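Local coordinates for putative malic enzyme ((S)-malate:NAD+ oxidoreductase (decarboxylating)) (Streptococcus pyogenes, PDB 2A9F) that probably catalyses the NAD+-dependent oxidative decarboxylation of (S)-malate, with a divalent metal ion, magnesium or manganese, as cofactor, at the interface of chains A and B. Numbering follows the deposited sequence. Chains: chain A/B, putative malic enzyme ((S)-malate:NAD+ oxidoreductase (decarboxylating)).

The interface of chains A and B. Residues chain A 51, 58, 62, 129; chain B 86-87.
A:Ile51 packs its two branches against the first turn of a helix of chain B, at B:Glu86 and B:Ala87. The gamma-methyl CG2 lies over the backbone there, 3.7 Å from B:Ala87 CA. It also reaches the methylene CB of B:Glu86, at 4.0 Å. With CG1 beside the backbone N of its own residue and CG2 pointing away from that N (chi1 -56°), CG2 is turned onto the backbone of B:Ala87 and the CG1 arm is sent toward B:Glu86. This arm is extended, and its end methyl CD1 comes to 4.0 Å from the backbone O of B:Glu86. The branch point takes part as well: A:Ile51 CB is 3.9 Å from the methyl CB of B:Ala87. One forked side chain thus spans two successive residues of the partner helix.

The aliphatic stem of B:Glu86 makes the second apolar contact. Its CB meets both A:Ile51 and the methyl CB of A:Ala58, while CG goes on against A:Ala58 CB at 4.0 Å. The glutamate chain bends at chi2 (92°), which carries its carboxylate on toward the ring of A:Pro129. There A:Pro129 CB is 4.2 Å from OE2 of the carboxylate. This contact is loose, yet the proline buries about as much surface as A:Ile51. A:Thr62 hardly touches chain B.

Within chain A, the hydroxyl OG1 of A:Thr62 donates a hydrogen bond of 2.7 Å to the backbone O of A:Ala58. It approaches tilted 23° from the carbonyl plane. The bond ties the residue after helix 58-61 back to that helix's first residue, and may steady the surface that carries A:Ala58.

Helix 45-53, helix 58-61 and the 3-10 helix 128-130 of chain A here border the start of helix 85-102 of chain B. The patch is part of the two-fold interface between identical subunits of the deposited dimer, and recurs with the chains exchanged. It probably helps hold the dimer together, though the structure alone does not show that this dimer forms in solution. Its centre is about 14 Å from A:Tyr40, the predicted proton donor.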
loop_
_atom_site.group_PDB
_atom_site.type_symbol
_atom_site.label_atom_id
_atom_site.label_comp_id
_atom_site.label_asym_id
_atom_site.label_seq_id
_atom_site.Cartn_x
_atom_site.Cartn_y
_atom_site.Cartn_z
ATOM N N ILE A 51 2.595 -19.071 -9.088
ATOM C CA ILE A 51 3.561 -17.980 -8.975
ATOM C C ILE A 51 4.861 -18.424 -8.308
ATOM O O ILE A 51 5.937 -17.935 -8.639
ATOM C CB ILE A 51 2.952 -16.774 -8.190
ATOM C CG1 ILE A 51 1.663 -16.310 -8.865
ATOM C CG2 ILE A 51 3.924 -15.595 -8.160
ATOM C CD1 ILE A 51 0.981 -15.171 -8.153
ATOM N N ALA A 58 3.324 -13.198 -11.556
ATOM C CA ALA A 58 2.852 -12.161 -10.651
ATOM C C ALA A 58 2.121 -11.072 -11.421
ATOM O O ALA A 58 1.165 -10.500 -10.910
ATOM C CB ALA A 58 4.012 -11.554 -9.863
ATOM N N THR A 62 -1.871 -11.151 -10.048
ATOM C CA THR A 62 -1.979 -10.291 -8.865
ATOM C C THR A 62 -2.209 -8.854 -9.285
ATOM O O THR A 62 -2.131 -8.535 -10.469
ATOM C CB THR A 62 -0.709 -10.346 -7.995
ATOM O OG1 THR A 62 0.304 -9.515 -8.568
ATOM C CG2 THR A 62 -0.192 -11.773 -7.896
ATOM N N PRO A 129 8.132 -5.755 -4.611
ATOM C CA PRO A 129 7.413 -6.974 -4.991
ATOM C C PRO A 129 5.918 -6.762 -5.166
ATOM O O PRO A 129 5.309 -7.289 -6.095
ATOM C CB PRO A 129 7.710 -7.922 -3.836
ATOM C CG PRO A 129 9.060 -7.505 -3.406
ATOM C CD PRO A 129 8.983 -6.005 -3.432
ATOM N N GLU B 86 5.914 -12.342 -3.905
ATOM C CA GLU B 86 5.009 -12.349 -5.059
ATOM C C GLU B 86 3.941 -13.438 -4.959
ATOM O O GLU B 86 2.763 -13.184 -5.197
ATOM C CB GLU B 86 5.771 -12.511 -6.383
ATOM C CG GLU B 86 6.572 -11.287 -6.812
ATOM C CD GLU B 86 8.017 -11.308 -6.316
ATOM O OE1 GLU B 86 8.323 -12.051 -5.341
ATOM O OE2 GLU B 86 8.846 -10.566 -6.900
ATOM N N ALA B 87 4.353 -14.648 -4.598
ATOM C CA ALA B 87 3.406 -15.756 -4.500
ATOM C C ALA B 87 2.507 -15.626 -3.274
ATOM O O ALA B 87 1.462 -16.266 -3.188
ATOM C CB ALA B 87 4.143 -17.086 -4.487
#